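Local coordinates for hypothetical protein Rv2991 (Mycobacterium tuberculosis, PDB 1RFE), which is of uncertain function but has the fold of the FMN-binding split-barrel flavoproteins and probably binds coenzyme F420, perhaps as an oxidoreductase, at residues Val19-Arg23 / Glu110-Gly114; Ala92-Glu96 / Arg131-Arg135; Tyr80-Val86 / Thr141-Arg147. All coordinates share one frame. Numbering follows the deposited sequence.

Contact 1: residues Val19-Arg23 / Glu110-Gly114; sequences VNSSR and ERYTG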
ATOM      1  N   VAL A  19      -4.316   2.730  -6.630  1.00 22.80           N
ATOM      2  CA  VAL A  19      -3.184   2.904  -5.695  1.00 23.40           C
ATOM      3  C   VAL A  19      -3.006   4.401  -5.335  1.00 23.10           C
ATOM      4  O   VAL A  19      -2.752   4.725  -4.188  1.00 23.45           O
ATOM      5  CB  VAL A  19      -1.889   2.342  -6.277  1.00 23.75           C
ATOM      6  CG1 VAL A  19      -0.669   2.875  -5.548  1.00 24.45           C
ATOM      7  CG2 VAL A  19      -1.856   0.778  -6.242  1.00 25.07           C
ATOM      8  N   ASN A  20      -3.116   5.300  -6.323  1.00 22.74           N
ATOM      9  CA  ASN A  20      -3.049   6.738  -6.076  1.00 22.61           C
ATOM     10  C   ASN A  20      -4.228   7.270  -5.306  1.00 22.49           C
ATOM     11  O   ASN A  20      -4.064   8.165  -4.475  1.00 23.19           O
ATOM     12  CB  ASN A  20      -2.896   7.520  -7.396  1.00 23.12           C
ATOM     13  CG  ASN A  20      -1.484   7.501  -7.907  1.00 25.62           C
ATOM     14  OD1 ASN A  20      -1.218   7.165  -9.087  1.00 32.94           O
ATOM     15  ND2 ASN A  20      -0.559   7.869  -7.042  1.00 24.22           N
ATOM     16  N   SER A  21      -5.409   6.704  -5.535  1.00 21.90           N
ATOM     17  CA  SER A  21      -6.611   7.155  -4.856  1.00 23.22           C
ATOM     18  C   SER A  21      -6.831   6.653  -3.444  1.00 22.91           C
ATOM     19  O   SER A  21      -7.382   7.384  -2.627  1.00 24.43           O
ATOM     20  CB  SER A  21      -7.840   6.766  -5.664  1.00 23.71           C
ATOM     21  OG  SER A  21      -7.666   7.408  -6.879  1.00 27.46           O
ATOM     22  N   SER A  22      -6.402   5.437  -3.156  1.00 22.27           N
ATOM     23  CA  SER A  22      -6.552   4.862  -1.813  1.00 21.41           C
ATOM     24  C   SER A  22      -5.648   5.537  -0.781  1.00 21.65           C
ATOM     25  O   SER A  22      -4.646   6.217  -1.129  1.00 22.79           O
ATOM     26  CB  SER A  22      -6.301   3.357  -1.877  1.00 20.53           C
ATOM     27  OG  SER A  22      -7.158   2.736  -2.834  1.00 18.29           O
ATOM     28  N   ARG A  23      -6.017   5.367   0.487  1.00 20.67           N
ATOM     29  CA  ARG A  23      -5.307   5.933   1.629  1.00 21.06           C
ATOM     30  C   ARG A  23      -4.580   4.929   2.513  1.00 22.39           C
ATOM     31  O   ARG A  23      -3.490   5.209   3.091  1.00 22.28           O
ATOM     32  CB  ARG A  23      -6.311   6.685   2.502  1.00 20.96           C
ATOM     33  CG  ARG A  23      -6.697   8.003   1.843  1.00 18.78           C
ATOM     34  CD  ARG A  23      -7.734   8.839   2.553  1.00 20.94           C
ATOM     35  NE  ARG A  23      -7.293   9.304   3.864  1.00 16.94           N
ATOM     36  CZ  ARG A  23      -6.712  10.463   4.106  1.00 21.34           C
ATOM     37  NH1 ARG A  23      -6.485  11.394   3.160  1.00 23.49           N
ATOM     38  NH2 ARG A  23      -6.424  10.743   5.349  1.00 24.21           N
ATOM     39  N   GLU A 110       2.034  15.110   0.684  1.00 17.37           N
ATOM     40  CA  GLU A 110       1.122  15.520  -0.329  1.00 17.91           C
ATOM     41  C   GLU A 110      -0.142  14.662  -0.383  1.00 18.81           C
ATOM     42  O   GLU A 110      -1.229  15.165  -0.663  1.00 17.33           O
ATOM     43  CB  GLU A 110       1.830  15.537  -1.663  1.00 19.04           C
ATOM     44  CG  GLU A 110       2.797  16.736  -1.750  1.00 24.40           C
ATOM     45  CD  GLU A 110       3.290  17.026  -3.147  1.00 31.65           C
ATOM     46  OE1 GLU A 110       3.496  16.055  -3.908  1.00 36.32           O
ATOM     47  OE2 GLU A 110       3.524  18.230  -3.456  1.00 38.52           O
ATOM     48  N   ARG A 111      -0.012  13.391  -0.003  1.00 18.10           N
ATOM     49  CA  ARG A 111      -1.074  12.460  -0.092  1.00 19.00           C
ATOM     50  C   ARG A 111      -2.048  12.636   1.094  1.00 18.92           C
ATOM     51  O   ARG A 111      -3.241  12.420   0.956  1.00 19.61           O
ATOM     52  CB  ARG A 111      -0.575  11.021  -0.234  1.00 16.84           C
ATOM     53  CG  ARG A 111      -0.104  10.644  -1.652  1.00 19.24           C
ATOM     54  CD  ARG A 111       0.655   9.300  -1.746  1.00 17.01           C
ATOM     55  NE  ARG A 111      -0.115   8.286  -1.038  1.00 19.35           N
ATOM     56  CZ  ARG A 111      -1.261   7.738  -1.453  1.00 18.02           C
ATOM     57  NH1 ARG A 111      -1.774   7.950  -2.661  1.00 18.76           N
ATOM     58  NH2 ARG A 111      -1.906   6.923  -0.647  1.00 17.78           N
ATOM     59  N   TYR A 112      -1.545  13.053   2.236  1.00 20.26           N
ATOM     60  CA  TYR A 112      -2.344  13.032   3.434  1.00 21.31           C
ATOM     61  C   TYR A 112      -2.412  14.349   4.181  1.00 22.69           C
ATOM     62  O   TYR A 112      -3.148  14.442   5.178  1.00 23.40           O
ATOM     63  CB  TYR A 112      -1.872  11.935   4.393  1.00 20.82           C
ATOM     64  CG  TYR A 112      -1.891  10.520   3.832  1.00 18.53           C
ATOM     65  CD1 TYR A 112      -3.019   9.692   3.937  1.00 19.66           C
ATOM     66  CD2 TYR A 112      -0.756   9.989   3.251  1.00 18.10           C
ATOM     67  CE1 TYR A 112      -2.987   8.395   3.433  1.00 18.97           C
ATOM     68  CE2 TYR A 112      -0.732   8.704   2.726  1.00 17.44           C
ATOM     69  CZ  TYR A 112      -1.819   7.923   2.820  1.00 15.64           C
ATOM     70  OH  TYR A 112      -1.745   6.655   2.314  1.00 17.49           O
ATOM     71  N   THR A 113      -1.638  15.345   3.745  1.00 23.90           N
ATOM     72  CA  THR A 113      -1.572  16.603   4.458  1.00 25.07           C
ATOM     73  C   THR A 113      -2.002  17.776   3.588  1.00 26.84           C
ATOM     74  O   THR A 113      -2.874  18.554   4.009  1.00 28.15           O
ATOM     75  CB  THR A 113      -0.175  16.855   5.114  1.00 25.35           C
ATOM     76  OG1 THR A 113       0.033  15.904   6.169  1.00 22.44           O
ATOM     77  CG2 THR A 113      -0.154  18.208   5.818  1.00 24.90           C
ATOM     78  N   GLY A 114      -1.442  17.882   2.394  1.00 27.40           N
ATOM     79  CA  GLY A 114      -1.533  19.067   1.562  1.00 28.23           C
ATOM     80  C   GLY A 114      -0.332  19.213   0.606  1.00 28.65           C
ATOM     81  O   GLY A 114       0.613  18.415   0.615  1.00 29.33           O
TER
HETATM   82  O   HOH W   1      -5.505  13.357   6.157  1.00 21.00           O

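Contact 2: residues Ala92-Glu96 / Arg131-Arg135; sequences AEIVE and RVGVR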
ATOM      1  N   ALA A  92      10.290  -6.448  -0.575  1.00 22.98           N
ATOM      2  CA  ALA A  92      10.584  -5.094  -0.168  1.00 23.70           C
ATOM      3  C   ALA A  92      12.100  -4.874  -0.190  1.00 24.64           C
ATOM      4  O   ALA A  92      12.825  -5.773   0.171  1.00 23.85           O
ATOM      5  CB  ALA A  92      10.142  -4.896   1.222  1.00 24.00           C
ATOM      6  N   GLU A  93      12.544  -3.680  -0.625  1.00 24.46           N
ATOM      7  CA  GLU A  93      13.874  -3.164  -0.314  1.00 24.85           C
ATOM      8  C   GLU A  93      13.802  -2.060   0.759  1.00 24.84           C
ATOM      9  O   GLU A  93      12.985  -1.160   0.695  1.00 24.61           O
ATOM     10  CB  GLU A  93      14.501  -2.578  -1.556  1.00 26.76           C
ATOM     11  CG  GLU A  93      15.923  -2.055  -1.372  1.00 27.30           C
ATOM     12  CD  GLU A  93      16.388  -1.212  -2.566  1.00 30.54           C
ATOM     13  OE1 GLU A  93      15.586  -1.054  -3.523  1.00 30.77           O
ATOM     14  OE2 GLU A  93      17.543  -0.693  -2.523  1.00 32.41           O
ATOM     15  N   ILE A  94      14.707  -2.158   1.726  1.00 24.14           N
ATOM     16  CA  ILE A  94      14.963  -1.154   2.727  1.00 24.13           C
ATOM     17  C   ILE A  94      16.030  -0.184   2.224  1.00 23.80           C
ATOM     18  O   ILE A  94      17.109  -0.569   1.809  1.00 22.06           O
ATOM     19  CB  ILE A  94      15.326  -1.845   4.053  1.00 24.56           C
ATOM     20  CG1 ILE A  94      14.168  -2.759   4.449  1.00 26.04           C
ATOM     21  CG2 ILE A  94      15.654  -0.858   5.149  1.00 25.44           C
ATOM     22  CD1 ILE A  94      14.247  -3.326   5.832  1.00 30.37           C
ATOM     23  N   VAL A  95      15.669   1.091   2.226  1.00 23.21           N
ATOM     24  CA  VAL A  95      16.444   2.140   1.609  1.00 23.51           C
ATOM     25  C   VAL A  95      16.637   3.175   2.670  1.00 25.72           C
ATOM     26  O   VAL A  95      15.640   3.610   3.249  1.00 25.39           O
ATOM     27  CB  VAL A  95      15.605   2.737   0.439  1.00 24.17           C
ATOM     28  CG1 VAL A  95      16.186   4.057  -0.118  1.00 23.73           C
ATOM     29  CG2 VAL A  95      15.443   1.724  -0.632  1.00 24.10           C
ATOM     30  N   GLU A  96      17.881   3.585   2.953  1.00 27.08           N
ATOM     31  CA  GLU A  96      18.125   4.757   3.818  1.00 28.73           C
ATOM     32  C   GLU A  96      18.818   5.927   3.084  1.00 28.94           C
ATOM     33  O   GLU A  96      19.216   6.928   3.691  1.00 27.51           O
ATOM     34  CB  GLU A  96      18.918   4.384   5.093  1.00 30.79           C
ATOM     35  CG  GLU A  96      20.027   3.363   4.899  1.00 33.56           C
ATOM     36  CD  GLU A  96      20.780   2.997   6.204  1.00 38.70           C
ATOM     37  OE1 GLU A  96      20.374   2.018   6.883  1.00 41.64           O
ATOM     38  OE2 GLU A  96      21.789   3.661   6.529  1.00 38.27           O
ATOM     39  N   ARG A 131      14.093   7.150  10.250  1.00 28.91           N
ATOM     40  CA  ARG A 131      13.212   6.248   9.554  1.00 28.54           C
ATOM     41  C   ARG A 131      13.904   5.727   8.302  1.00 27.24           C
ATOM     42  O   ARG A 131      14.889   6.288   7.840  1.00 26.05           O
ATOM     43  CB  ARG A 131      11.886   6.925   9.243  1.00 29.14           C
ATOM     44  CG  ARG A 131      11.151   7.301  10.521  1.00 32.07           C
ATOM     45  CD  ARG A 131       9.679   7.428  10.378  1.00 38.75           C
ATOM     46  NE  ARG A 131       9.050   7.854  11.635  1.00 44.17           N
ATOM     47  CZ  ARG A 131       8.035   7.209  12.241  1.00 47.25           C
ATOM     48  NH1 ARG A 131       7.498   6.088  11.734  1.00 45.29           N
ATOM     49  NH2 ARG A 131       7.543   7.710  13.378  1.00 49.27           N
ATOM     50  N   VAL A 132      13.418   4.606   7.818  1.00 26.38           N
ATOM     51  CA  VAL A 132      13.844   4.066   6.524  1.00 25.86           C
ATOM     52  C   VAL A 132      12.669   4.063   5.553  1.00 25.23           C
ATOM     53  O   VAL A 132      11.520   4.129   5.953  1.00 24.14           O
ATOM     54  CB  VAL A 132      14.427   2.642   6.645  1.00 25.97           C
ATOM     55  CG1 VAL A 132      15.639   2.658   7.559  1.00 27.82           C
ATOM     56  CG2 VAL A 132      13.405   1.625   7.114  1.00 27.01           C
ATOM     57  N   GLY A 133      12.981   3.988   4.271  1.00 24.23           N
ATOM     58  CA  GLY A 133      11.994   3.794   3.233  1.00 23.46           C
ATOM     59  C   GLY A 133      11.849   2.299   2.962  1.00 23.80           C
ATOM     60  O   GLY A 133      12.831   1.566   3.078  1.00 23.63           O
ATOM     61  N   VAL A 134      10.631   1.857   2.609  1.00 22.58           N
ATOM     62  CA  VAL A 134      10.390   0.482   2.245  1.00 22.71           C
ATOM     63  C   VAL A 134       9.724   0.465   0.890  1.00 22.03           C
ATOM     64  O   VAL A 134       8.549   0.810   0.751  1.00 22.16           O
ATOM     65  CB  VAL A 134       9.515  -0.254   3.309  1.00 22.75           C
ATOM     66  CG1 VAL A 134       9.135  -1.668   2.817  1.00 24.80           C
ATOM     67  CG2 VAL A 134      10.262  -0.361   4.632  1.00 23.51           C
ATOM     68  N   ARG A 135      10.475   0.099  -0.119  1.00 21.43           N
ATOM     69  CA  ARG A 135       9.953   0.022  -1.446  1.00 22.82           C
ATOM     70  C   ARG A 135       9.341  -1.357  -1.690  1.00 22.61           C
ATOM     71  O   ARG A 135      10.007  -2.348  -1.571  1.00 22.28           O
ATOM     72  CB  ARG A 135      11.081   0.318  -2.432  1.00 23.39           C
ATOM     73  CG  ARG A 135      10.801   0.184  -3.922  1.00 27.33           C
ATOM     74  CD  ARG A 135      12.139   0.377  -4.704  1.00 35.02           C
ATOM     75  NE  ARG A 135      12.218  -0.176  -6.039  1.00 40.72           N
ATOM     76  CZ  ARG A 135      12.907  -1.281  -6.421  1.00 44.70           C
ATOM     77  NH1 ARG A 135      13.647  -2.046  -5.592  1.00 43.73           N
ATOM     78  NH2 ARG A 135      12.868  -1.613  -7.702  1.00 45.86           N
TER

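Contact 3: residues Tyr80-Val86 / Thr141-Arg147; sequences YDTLRGV and TRSWDHR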
ATOM      1  N   TYR A  80     -21.493  -6.073  -2.267  1.00 28.80           N
ATOM      2  CA  TYR A  80     -20.903  -7.107  -3.085  1.00 28.86           C
ATOM      3  C   TYR A  80     -20.641  -6.586  -4.475  1.00 27.60           C
ATOM      4  O   TYR A  80     -19.613  -6.897  -5.068  1.00 28.57           O
ATOM      5  CB  TYR A  80     -21.754  -8.384  -3.124  1.00 29.24           C
ATOM      6  CG  TYR A  80     -21.160  -9.424  -4.042  1.00 31.20           C
ATOM      7  CD1 TYR A  80     -20.118 -10.262  -3.611  1.00 35.30           C
ATOM      8  CD2 TYR A  80     -21.605  -9.550  -5.339  1.00 33.10           C
ATOM      9  CE1 TYR A  80     -19.552 -11.222  -4.465  1.00 36.05           C
ATOM     10  CE2 TYR A  80     -21.053 -10.505  -6.211  1.00 36.52           C
ATOM     11  CZ  TYR A  80     -20.029 -11.337  -5.769  1.00 37.00           C
ATOM     12  OH  TYR A  80     -19.487 -12.251  -6.653  1.00 37.85           O
ATOM     13  N   ASP A  81     -21.542  -5.768  -5.005  1.00 27.63           N
ATOM     14  CA  ASP A  81     -21.428  -5.352  -6.392  1.00 26.96           C
ATOM     15  C   ASP A  81     -20.345  -4.285  -6.585  1.00 26.65           C
ATOM     16  O   ASP A  81     -19.950  -4.054  -7.694  1.00 27.72           O
ATOM     17  CB  ASP A  81     -22.769  -4.862  -6.978  1.00 26.75           C
ATOM     18  CG  ASP A  81     -23.249  -3.545  -6.376  1.00 29.36           C
ATOM     19  OD1 ASP A  81     -23.597  -3.473  -5.165  1.00 32.30           O
ATOM     20  OD2 ASP A  81     -23.350  -2.516  -7.057  1.00 33.27           O
ATOM     21  N   THR A  82     -19.920  -3.617  -5.521  1.00 27.21           N
ATOM     22  CA  THR A  82     -18.875  -2.578  -5.594  1.00 26.27           C
ATOM     23  C   THR A  82     -17.508  -2.973  -4.998  1.00 26.43           C
ATOM     24  O   THR A  82     -16.586  -2.107  -4.939  1.00 24.71           O
ATOM     25  CB  THR A  82     -19.339  -1.262  -4.899  1.00 27.13           C
ATOM     26  OG1 THR A  82     -19.775  -1.509  -3.549  1.00 27.23           O
ATOM     27  CG2 THR A  82     -20.554  -0.620  -5.613  1.00 26.87           C
ATOM     28  N   LEU A  83     -17.334  -4.233  -4.569  1.00 26.39           N
ATOM     29  CA  LEU A  83     -16.040  -4.628  -4.000  1.00 27.22           C
ATOM     30  C   LEU A  83     -14.986  -4.443  -5.066  1.00 26.75           C
ATOM     31  O   LEU A  83     -15.177  -4.848  -6.202  1.00 26.71           O
ATOM     32  CB  LEU A  83     -15.961  -6.090  -3.505  1.00 27.60           C
ATOM     33  CG  LEU A  83     -17.078  -6.596  -2.622  1.00 30.35           C
ATOM     34  CD1 LEU A  83     -17.006  -8.133  -2.426  1.00 32.37           C
ATOM     35  CD2 LEU A  83     -17.139  -5.833  -1.276  1.00 30.79           C
ATOM     36  N   ARG A  84     -13.906  -3.770  -4.695  1.00 26.57           N
ATOM     37  CA  ARG A  84     -12.756  -3.675  -5.545  1.00 26.18           C
ATOM     38  C   ARG A  84     -11.460  -3.622  -4.737  1.00 26.11           C
ATOM     39  O   ARG A  84     -11.440  -3.232  -3.545  1.00 25.44           O
ATOM     40  CB  ARG A  84     -12.842  -2.525  -6.496  1.00 27.15           C
ATOM     41  CG  ARG A  84     -13.310  -1.218  -5.994  1.00 31.02           C
ATOM     42  CD  ARG A  84     -12.750  -0.055  -6.882  1.00 35.48           C
ATOM     43  NE  ARG A  84     -12.784   1.218  -6.196  1.00 40.50           N
ATOM     44  CZ  ARG A  84     -12.834   2.403  -6.773  1.00 45.72           C
ATOM     45  NH1 ARG A  84     -12.896   2.540  -8.107  1.00 47.44           N
ATOM     46  NH2 ARG A  84     -12.838   3.480  -5.990  1.00 47.62           N
ATOM     47  N   GLY A  85     -10.394  -4.062  -5.388  1.00 23.54           N
ATOM     48  CA  GLY A  85      -9.147  -4.173  -4.714  1.00 23.67           C
ATOM     49  C   GLY A  85      -8.004  -4.689  -5.555  1.00 22.82           C
ATOM     50  O   GLY A  85      -8.165  -5.080  -6.706  1.00 20.89           O
ATOM     51  N   VAL A  86      -6.834  -4.679  -4.926  1.00 21.01           N
ATOM     52  CA  VAL A  86      -5.637  -5.159  -5.545  1.00 20.55           C
ATOM     53  C   VAL A  86      -4.726  -5.716  -4.435  1.00 20.67           C
ATOM     54  O   VAL A  86      -4.580  -5.129  -3.364  1.00 20.85           O
ATOM     55  CB  VAL A  86      -4.955  -4.095  -6.402  1.00 20.39           C
ATOM     56  CG1 VAL A  86      -4.519  -2.898  -5.551  1.00 20.77           C
ATOM     57  CG2 VAL A  86      -3.819  -4.656  -7.120  1.00 19.23           C
ATOM     58  N   THR A 141       0.413  -9.986  -8.808  1.00 25.83           N
ATOM     59  CA  THR A 141      -0.622  -9.026  -8.646  1.00 25.61           C
ATOM     60  C   THR A 141      -1.915  -9.708  -9.011  1.00 26.31           C
ATOM     61  O   THR A 141      -2.013 -10.340 -10.044  1.00 26.67           O
ATOM     62  CB  THR A 141      -0.400  -7.888  -9.592  1.00 26.20           C
ATOM     63  OG1 THR A 141       0.795  -7.197  -9.222  1.00 26.65           O
ATOM     64  CG2 THR A 141      -1.523  -6.832  -9.464  1.00 22.99           C
ATOM     65  N   ARG A 142      -2.898  -9.547  -8.145  1.00 25.38           N
ATOM     66  CA  ARG A 142      -4.246  -9.954  -8.397  1.00 25.82           C
ATOM     67  C   ARG A 142      -5.137  -8.751  -8.126  1.00 24.66           C
ATOM     68  O   ARG A 142      -4.926  -8.011  -7.162  1.00 22.07           O
ATOM     69  CB  ARG A 142      -4.640 -11.126  -7.500  1.00 25.87           C
ATOM     70  CG  ARG A 142      -4.044 -12.469  -7.921  1.00 30.48           C
ATOM     71  CD  ARG A 142      -4.473 -12.922  -9.332  1.00 35.60           C
ATOM     72  NE  ARG A 142      -3.855 -14.179  -9.737  1.00 39.00           N
ATOM     73  CZ  ARG A 142      -2.682 -14.290 -10.363  1.00 43.23           C
ATOM     74  NH1 ARG A 142      -1.974 -13.210 -10.682  1.00 42.77           N
ATOM     75  NH2 ARG A 142      -2.209 -15.507 -10.674  1.00 46.74           N
ATOM     76  N   SER A 143      -6.110  -8.527  -9.004  1.00 23.74           N
ATOM     77  CA  SER A 143      -7.051  -7.412  -8.788  1.00 23.51           C
ATOM     78  C   SER A 143      -8.496  -7.804  -9.025  1.00 23.68           C
ATOM     79  O   SER A 143      -8.814  -8.860  -9.628  1.00 21.25           O
ATOM     80  CB  SER A 143      -6.696  -6.239  -9.701  1.00 24.43           C
ATOM     81  OG  SER A 143      -6.749  -6.582 -11.087  1.00 23.51           O
ATOM     82  N   TRP A 144      -9.394  -6.928  -8.567  1.00 23.94           N
ATOM     83  CA  TRP A 144     -10.800  -7.148  -8.754  1.00 24.90           C
ATOM     84  C   TRP A 144     -11.615  -5.843  -8.701  1.00 24.98           C
ATOM     85  O   TRP A 144     -11.307  -4.897  -7.983  1.00 23.20           O
ATOM     86  CB  TRP A 144     -11.327  -8.167  -7.770  1.00 25.28           C
ATOM     87  CG  TRP A 144     -11.248  -7.744  -6.320  1.00 27.19           C
ATOM     88  CD1 TRP A 144     -12.242  -7.220  -5.579  1.00 27.92           C
ATOM     89  CD2 TRP A 144     -10.112  -7.874  -5.441  1.00 26.76           C
ATOM     90  NE1 TRP A 144     -11.799  -6.966  -4.297  1.00 27.43           N
ATOM     91  CE2 TRP A 144     -10.487  -7.354  -4.195  1.00 27.99           C
ATOM     92  CE3 TRP A 144      -8.797  -8.324  -5.607  1.00 29.32           C
ATOM     93  CZ2 TRP A 144      -9.603  -7.325  -3.083  1.00 29.24           C
ATOM     94  CZ3 TRP A 144      -7.921  -8.276  -4.520  1.00 28.54           C
ATOM     95  CH2 TRP A 144      -8.331  -7.774  -3.281  1.00 29.80           C
ATOM     96  N   ASP A 145     -12.651  -5.815  -9.509  1.00 26.18           N
ATOM     97  CA  ASP A 145     -13.636  -4.722  -9.478  1.00 27.14           C
ATOM     98  C   ASP A 145     -14.977  -5.308  -9.832  1.00 28.12           C
ATOM     99  O   ASP A 145     -15.253  -5.602 -11.001  1.00 28.08           O
ATOM    100  CB  ASP A 145     -13.274  -3.601 -10.440  1.00 27.86           C
ATOM    101  CG  ASP A 145     -14.171  -2.376 -10.260  1.00 29.73           C
ATOM    102  OD1 ASP A 145     -15.146  -2.457  -9.482  1.00 30.22           O
ATOM    103  OD2 ASP A 145     -13.957  -1.290 -10.811  1.00 32.47           O
ATOM    104  N   HIS A 146     -15.814  -5.460  -8.814  1.00 29.14           N
ATOM    105  CA  HIS A 146     -17.076  -6.147  -8.985  1.00 29.91           C
ATOM    106  C   HIS A 146     -18.072  -5.330  -9.796  1.00 31.42           C
ATOM    107  O   HIS A 146     -19.054  -5.875 -10.265  1.00 31.74           O
ATOM    108  CB  HIS A 146     -17.646  -6.585  -7.645  1.00 29.47           C
ATOM    109  CG  HIS A 146     -16.979  -7.810  -7.091  1.00 28.44           C
ATOM    110  ND1 HIS A 146     -17.528  -8.560  -6.082  1.00 24.35           N
ATOM    111  CD2 HIS A 146     -15.789  -8.385  -7.380  1.00 29.73           C
ATOM    112  CE1 HIS A 146     -16.727  -9.576  -5.810  1.00 27.62           C
ATOM    113  NE2 HIS A 146     -15.666  -9.490  -6.581  1.00 29.36           N
ATOM    114  N   ARG A 147     -17.822  -4.026  -9.964  1.00 33.26           N
ATOM    115  CA  ARG A 147     -18.610  -3.227 -10.923  1.00 34.56           C
ATOM    116  C   ARG A 147     -18.596  -3.771 -12.357  1.00 34.78           C
ATOM    117  O   ARG A 147     -19.513  -3.512 -13.155  1.00 33.77           O
ATOM    118  CB  ARG A 147     -18.136  -1.778 -10.965  1.00 34.90           C
ATOM    119  CG  ARG A 147     -18.942  -0.855 -10.095  1.00 39.48           C
ATOM    120  CD  ARG A 147     -18.211  -0.380  -8.877  1.00 44.18           C
ATOM    121  NE  ARG A 147     -17.267   0.655  -9.243  1.00 45.99           N
ATOM    122  CZ  ARG A 147     -16.703   1.506  -8.406  1.00 49.87           C
ATOM    123  NH1 ARG A 147     -16.951   1.451  -7.089  1.00 49.35           N
ATOM    124  NH2 ARG A 147     -15.857   2.424  -8.906  1.00 51.40           N
TER

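Contact 1: residues Val19-Arg23 / Glu110-Gly114
Three backbone carbonyls at and just beyond the end of helix 12-21, those of Asn-20, Ser-22 and Arg-23, accept hydrogen bonds from the end of helix 98-112. Arg-111 reaches across so that the edge of its guanidinium faces two of them: NH2 gives a well-directed hydrogen bond to Ser-22 O (2.9 Å, 159° at the hydrogen), while NH1 makes a weak one to Asn-20 O at 2.9 Å, bent to 128°. The same NH2 also donates to Tyr-112 OH at 3.0 Å, and NE is satisfied by the carbonyl of Tyr-43 on strand 36-46, whose ring lies in a cation-pi contact with the guanidinium. Tyr-112 OH donates to Arg-23 O at a very short 2.4 Å; besides Arg-111 it has the amide of Tyr-43 as a partner, and its ring stacks with Trp-42. Tyr-112 CD1 lies over one face of the Arg-23 guanidinium, 3.8 Å from Arg-23 CZ. Arg-23 NH2 donates to water 1 (2.9 Å), which in turn donates to Tyr-112 O (2.8 Å). With just 269 Å² buried, this surface contact is held mainly by polar bonds: side-chain donors of one helix terminus satisfy main-chain acceptors of another, with strand 36-46 as shared partner.

Contact 2: residues Ala92-Glu96 / Arg131-Arg135
Ala-92 opens the pairing with its CB against Val-134 CG1 at 3.7 Å and a CA-H...O contact from its CA to Arg-135 O (3.1 Å). At Glu-93 the backbone bonds form a closed ring with Arg-135: Glu-93 N to Arg-135 O at 3.0 Å, and Arg-135 N to Glu-93 O at 2.9 Å. The two side chains leave the sheet on the same face and meet in a salt bridge, Glu-93 OE1 to Arg-135 NH1 at 3.0 Å, although the hydrogen bond within it is weak; Arg-135 NE has a second acidic partner in Glu-49. This is an antiparallel ladder, the segment axes 4.6 Å apart at 158°, within the curled sheet of a split-barrel fold, and strand 49-55 pairs with the far edge of strand 131-138. Ile-94, in the non-hydrogen-bonded pair with Val-134, points to the other face, where its CG2 packs on Val-132 CG2 (3.9 Å) and Leu-64 of helix 59-66 lies over Ala-92, Ile-94 and Val-134. Val-95 makes the next hydrogen-bonded pair: Val-95 N reaches Gly-133 O at 3.0 Å, and Gly-133 N reaches Val-95 O at 2.9 Å. At Glu-96 the strand is over, and CB merely approaches Val-132 CG1 at 4.5 Å.

Contact 3: residues Tyr80-Val86 / Thr141-Arg147
Backbone hydrogen bonds set the register of this antiparallel pair, whose strand segments run at 169° with axes 4.6 Å apart. Gly-85 and Trp-144 bond both ways, Gly-85 N to Trp-144 O and Trp-144 N to Gly-85 O, each 2.9 Å. Beyond them His-146 N donates to Leu-83 O (2.8 Å), carrying the pairing into the turn, where a side chain takes over: His-146 ND1 donates to Tyr-80 O at 2.9 Å. CA-H...O contacts fill the gaps, such as Arg-84 CA to Trp-144 O at 3.1 Å.

Aromatic contacts lie along one side. The indole of Trp-144 folds over Gly-85, whose CA stands 3.7 Å from the centroid of the six-membered ring; a CB at that position would clash with the indole. The imidazole of His-146 takes Leu-83 CB over its face in a CH-pi contact, 4.1 Å to the centroid, and turns its edge to the Tyr-80 ring in a T-shaped pair with centroids 4.7 Å apart.

Charges gather on the side of Arg-84 and Asp-145. Asp-145 OD1 accepts from Arg-147 N (3.1 Å), an Asx turn leading into the 3-10 segment. Arg-84 NH1 and Arg-147 NH2 come within 3.1 Å despite like charge; Arg-84 has a salt bridge to Asp-76, and Arg-147 NE a long one to Asp-145 OD1 (3.8 Å).

Strand 84-95 is thus flanked by strand 140-145 and, through backbone bonds of Arg-84 and Val-86, by strand 69-76, while Ile-15 and Phe-18 of helix 12-21 pack against Val-86.

Overall arrangement
Contacts 2 and 3 use the two ends of one long strand, 84-95: its start pairs with strand 140-145 and its end with strand 131-138, two consecutive strands of the same curled antiparallel sheet. Their centres are 29 Å apart, on opposite sides of the chain's centre, and along the sequence contact 2 is nested within the loop closed by contact 3. Contact 1 joins the ends of helices 12-21 and 98-112, the latter directly following strand 84-95; its centre is 19 Å from that of contact 2 and 20 Å from that of contact 3. Because its segments alternate with those of both, the barrel-like domain cannot be divided into successive independent pieces.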